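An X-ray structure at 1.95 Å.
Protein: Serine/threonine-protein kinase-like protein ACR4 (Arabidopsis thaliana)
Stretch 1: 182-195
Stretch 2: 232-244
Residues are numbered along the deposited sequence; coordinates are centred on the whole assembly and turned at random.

Stretch 1 182-195: QKIAAGGYHVCGIL
Stretch 2, residues 232-244: PLLAVVGGKFYAC

The two stretches of ACR4 are similar β-hairpins packed side by side. In the first, strand 183-186 turns through Gly187-Tyr189 into strand 190-195; in the second, strand 235-238 turns through Gly239-Phe241 into strand 242-244. Strand 183-186 runs 18° from parallel to strand 235-238, with axes approaching to 5.3 Å, whereas strand 190-195 is antiparallel to 235-238 (178°, 7.3 Å). The CA register closes toward the turns: Lys183 CA to Ala235 CA is 7.7 Å, Ala185 CA to Val237 CA 5.1 Å, Gly187 CA to Gly238 CA 3.8 Å and Gly188 CA to Lys240 CA 3.9 Å. In all, 723 Å² is buried, both sides summed.

Val236 (chi1 58°, p) is the main bump of the second stretch. Its side chain enters a hollow lined by Ala185, Cys192 and Ile194: CG1 lies 3.8 Å from Ala185 CB and 3.8 Å from Ile194 CG1, and CG2 lies 3.6 Å from Cys192 CB. The small Ala185 lets the backbone come close, its CB resting 3.2 Å from Val236 O and 3.7 Å from Val237 CA. Ile194 (m, t) extends along the neighbouring corner, placing CD1 3.8 Å from Leu233 O and 4.2 Å from Leu233 CB. At this end Lys183, m then t throughout, reaches out so that NZ donates to Leu234 O at 3.2 Å.

Near the turns, glycines make the room. Gly187 CA lies 3.8 Å from Gly238 C; a CB on Gly238 would fall 2.6 Å from Gly187 CA, and a CB on Gly187 would clash with Gly239 O. Gly188 (phi/psi -55/-59) donates from N to Gly239 O at 2.9 Å and 159°. Gly188 CA makes a CA-H...O contact with Lys240 O at 3.5 Å. Here too a CB would collide, 2.4 Å from Lys240 O. Water 1 joins the strand ends, accepting from Gly238 N and lying within hydrogen-bonding distance of Ala186 O, each at 2.8 Å.

His190 (chi1 81°, p; chi2 -89°) points into the second hairpin. Its CE1 is 3.0 Å from Tyr242 O, at the ring edge, and its NE2 is 3.8 Å from Ala243 CB, which also meets Cys192 SG at 3.6 Å. Water 2 lies 2.9 Å from His190 ND1, accepts from Tyr189 N at 3.0 Å and donates to Lys240 O at 2.4 Å.

Within the turns, the rings of Tyr189 (m, -87°) and Phe241 (m, -62°) lie 18° from parallel but slid apart, with centroids 5.6 Å apart and Tyr189 CE2 3.7 Å from Phe241 CE1. Lys240 NZ adds a weak hydrogen bond to Tyr189 OH at 3.5 Å.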

# COMPACT_ATOMS: atom_id res chain seq x y z
N GLN A 182 1.65 -0.48 -15.31
CA GLN A 182 2.83 0.27 -14.79
C GLN A 182 2.67 0.48 -13.28
O GLN A 182 3.70 0.67 -12.61
CB GLN A 182 3.02 1.60 -15.53
CG GLN A 182 1.85 2.58 -15.41
CD GLN A 182 2.06 3.79 -16.28
OE1 GLN A 182 1.31 4.05 -17.22
NE2 GLN A 182 3.10 4.55 -15.98
N LYS A 183 1.44 0.43 -12.76
CA LYS A 183 1.13 0.53 -11.31
C LYS A 183 -0.14 -0.29 -10.99
O LYS A 183 -1.02 -0.36 -11.87
CB LYS A 183 0.95 1.99 -10.90
CG LYS A 183 2.20 2.85 -11.05
CD LYS A 183 2.10 4.21 -10.40
CE LYS A 183 3.38 5.01 -10.51
NZ LYS A 183 3.18 6.42 -10.09
N ILE A 184 -0.20 -0.88 -9.80
CA ILE A 184 -1.41 -1.55 -9.24
C ILE A 184 -1.65 -1.05 -7.81
O ILE A 184 -0.67 -0.64 -7.15
CB ILE A 184 -1.31 -3.09 -9.30
CG1 ILE A 184 -0.06 -3.62 -8.58
CG2 ILE A 184 -1.38 -3.58 -10.74
CD1 ILE A 184 -0.18 -5.06 -8.15
N ALA A 185 -2.91 -1.07 -7.38
CA ALA A 185 -3.34 -0.74 -6.00
C ALA A 185 -4.46 -1.70 -5.59
O ALA A 185 -5.60 -1.53 -6.06
CB ALA A 185 -3.79 0.70 -5.92
N ALA A 186 -4.12 -2.70 -4.76
CA ALA A 186 -5.08 -3.64 -4.15
C ALA A 186 -5.93 -2.88 -3.12
O ALA A 186 -5.36 -2.09 -2.34
CB ALA A 186 -4.35 -4.80 -3.52
N GLY A 187 -7.25 -3.09 -3.17
CA GLY A 187 -8.20 -2.67 -2.12
C GLY A 187 -8.63 -3.87 -1.30
O GLY A 187 -7.94 -4.90 -1.36
N GLY A 188 -9.75 -3.75 -0.57
CA GLY A 188 -10.31 -4.83 0.26
C GLY A 188 -10.53 -6.11 -0.55
O GLY A 188 -9.94 -7.14 -0.18
N TYR A 189 -11.34 -6.03 -1.60
CA TYR A 189 -11.82 -7.20 -2.39
C TYR A 189 -11.78 -6.87 -3.89
O TYR A 189 -12.59 -7.42 -4.66
CB TYR A 189 -13.21 -7.61 -1.92
CG TYR A 189 -13.34 -7.70 -0.42
CD1 TYR A 189 -13.01 -8.87 0.26
CD2 TYR A 189 -13.74 -6.61 0.33
CE1 TYR A 189 -13.11 -8.95 1.64
CE2 TYR A 189 -13.84 -6.68 1.71
CZ TYR A 189 -13.52 -7.86 2.37
OH TYR A 189 -13.62 -7.93 3.73
N HIS A 190 -10.84 -6.01 -4.29
CA HIS A 190 -10.62 -5.58 -5.70
C HIS A 190 -9.16 -5.15 -5.88
O HIS A 190 -8.48 -4.90 -4.86
CB HIS A 190 -11.57 -4.44 -6.07
CG HIS A 190 -11.10 -3.10 -5.61
ND1 HIS A 190 -11.43 -2.60 -4.37
CD2 HIS A 190 -10.31 -2.19 -6.20
CE1 HIS A 190 -10.87 -1.42 -4.23
NE2 HIS A 190 -10.17 -1.14 -5.33
N VAL A 191 -8.72 -5.07 -7.13
CA VAL A 191 -7.44 -4.43 -7.54
C VAL A 191 -7.75 -3.45 -8.68
O VAL A 191 -8.53 -3.82 -9.57
CB VAL A 191 -6.39 -5.48 -7.98
CG1 VAL A 191 -5.04 -4.84 -8.26
CG2 VAL A 191 -6.25 -6.60 -6.96
N CYS A 192 -7.19 -2.24 -8.61
CA CYS A 192 -7.15 -1.27 -9.73
C CYS A 192 -5.71 -1.16 -10.23
O CYS A 192 -4.79 -1.11 -9.38
CB CYS A 192 -7.68 0.10 -9.32
SG CYS A 192 -9.46 0.11 -8.99
N GLY A 193 -5.52 -1.17 -11.55
CA GLY A 193 -4.20 -1.05 -12.20
C GLY A 193 -4.21 0.05 -13.24
O GLY A 193 -5.18 0.13 -14.02
N ILE A 194 -3.17 0.89 -13.24
CA ILE A 194 -2.91 1.89 -14.32
C ILE A 194 -2.20 1.15 -15.46
O ILE A 194 -1.07 0.67 -15.23
CB ILE A 194 -2.11 3.09 -13.79
CG1 ILE A 194 -2.84 3.79 -12.64
CG2 ILE A 194 -1.77 4.06 -14.91
CD1 ILE A 194 -2.03 4.85 -11.93
N LEU A 195 -2.87 1.00 -16.61
CA LEU A 195 -2.33 0.29 -17.80
C LEU A 195 -1.02 0.97 -18.23
O LEU A 195 -0.92 2.20 -18.08
CB LEU A 195 -3.36 0.32 -18.93
CG LEU A 195 -4.59 -0.55 -18.73
CD1 LEU A 195 -5.68 -0.19 -19.73
CD2 LEU A 195 -4.24 -2.03 -18.84
N PRO A 232 -6.48 9.80 -18.03
CA PRO A 232 -5.20 9.27 -17.56
C PRO A 232 -4.98 9.58 -16.07
O PRO A 232 -5.24 10.70 -15.66
CB PRO A 232 -4.15 10.00 -18.41
CG PRO A 232 -4.90 10.47 -19.64
CD PRO A 232 -6.31 10.74 -19.16
N LEU A 233 -4.52 8.58 -15.30
CA LEU A 233 -4.23 8.71 -13.84
C LEU A 233 -2.72 8.61 -13.61
O LEU A 233 -2.07 7.82 -14.32
CB LEU A 233 -4.97 7.62 -13.07
CG LEU A 233 -6.50 7.64 -13.15
CD1 LEU A 233 -7.10 6.74 -12.08
CD2 LEU A 233 -7.05 9.06 -13.01
N LEU A 234 -2.19 9.38 -12.65
CA LEU A 234 -0.78 9.33 -12.19
C LEU A 234 -0.64 8.29 -11.08
O LEU A 234 0.39 7.59 -11.05
CB LEU A 234 -0.35 10.71 -11.68
CG LEU A 234 -0.03 11.75 -12.76
CD1 LEU A 234 0.06 13.14 -12.15
CD2 LEU A 234 1.26 11.40 -13.49
N ALA A 235 -1.63 8.22 -10.18
CA ALA A 235 -1.65 7.31 -9.00
C ALA A 235 -3.05 6.74 -8.80
O ALA A 235 -4.03 7.38 -9.23
CB ALA A 235 -1.18 8.05 -7.78
N VAL A 236 -3.14 5.57 -8.17
CA VAL A 236 -4.41 4.91 -7.76
C VAL A 236 -4.20 4.28 -6.38
O VAL A 236 -3.08 3.80 -6.10
CB VAL A 236 -4.88 3.89 -8.81
CG1 VAL A 236 -3.83 2.81 -9.07
CG2 VAL A 236 -6.22 3.26 -8.44
N VAL A 237 -5.24 4.29 -5.54
CA VAL A 237 -5.26 3.64 -4.20
C VAL A 237 -6.58 2.88 -4.06
O VAL A 237 -7.55 3.26 -4.74
CB VAL A 237 -5.07 4.67 -3.06
CG1 VAL A 237 -3.69 5.32 -3.11
CG2 VAL A 237 -6.16 5.74 -3.06
N GLY A 238 -6.60 1.84 -3.22
CA GLY A 238 -7.77 0.99 -2.97
C GLY A 238 -8.20 1.04 -1.52
O GLY A 238 -7.37 0.72 -0.64
N GLY A 239 -9.45 1.44 -1.27
CA GLY A 239 -10.14 1.25 0.02
C GLY A 239 -10.80 -0.11 0.08
O GLY A 239 -10.53 -0.93 -0.82
N LYS A 240 -11.65 -0.35 1.07
CA LYS A 240 -12.29 -1.68 1.29
C LYS A 240 -13.31 -1.96 0.18
O LYS A 240 -13.30 -3.09 -0.34
CB LYS A 240 -12.92 -1.77 2.68
CG LYS A 240 -13.61 -3.10 2.96
CD LYS A 240 -13.60 -3.52 4.42
CE LYS A 240 -12.26 -4.08 4.86
NZ LYS A 240 -12.42 -5.31 5.66
N PHE A 241 -14.15 -0.97 -0.18
CA PHE A 241 -15.22 -1.12 -1.20
C PHE A 241 -15.18 0.03 -2.22
O PHE A 241 -16.22 0.29 -2.86
CB PHE A 241 -16.59 -1.18 -0.52
CG PHE A 241 -16.77 -2.32 0.45
CD1 PHE A 241 -16.68 -3.64 0.02
CD2 PHE A 241 -17.04 -2.08 1.79
CE1 PHE A 241 -16.85 -4.69 0.91
CE2 PHE A 241 -17.21 -3.13 2.68
CZ PHE A 241 -17.11 -4.43 2.24
N TYR A 242 -14.03 0.69 -2.38
CA TYR A 242 -13.86 1.86 -3.28
C TYR A 242 -12.39 1.97 -3.72
O TYR A 242 -11.52 1.32 -3.11
CB TYR A 242 -14.31 3.15 -2.59
CG TYR A 242 -13.34 3.66 -1.55
CD1 TYR A 242 -13.48 3.33 -0.22
CD2 TYR A 242 -12.27 4.46 -1.91
CE1 TYR A 242 -12.59 3.78 0.74
CE2 TYR A 242 -11.36 4.92 -0.97
CZ TYR A 242 -11.52 4.58 0.36
OH TYR A 242 -10.63 5.03 1.30
N ALA A 243 -12.14 2.80 -4.73
CA ALA A 243 -10.79 3.22 -5.17
C ALA A 243 -10.79 4.74 -5.38
O ALA A 243 -11.87 5.31 -5.59
CB ALA A 243 -10.40 2.49 -6.44
N CYS A 244 -9.61 5.36 -5.29
CA CYS A 244 -9.37 6.79 -5.61
C CYS A 244 -8.11 6.91 -6.46
O CYS A 244 -7.25 6.02 -6.37
CB CYS A 244 -9.22 7.64 -4.35
SG CYS A 244 -10.67 7.61 -3.26
O HOH W 1 -4.30 0.52 -2.31
O HOH W 2 -13.21 -3.97 -2.61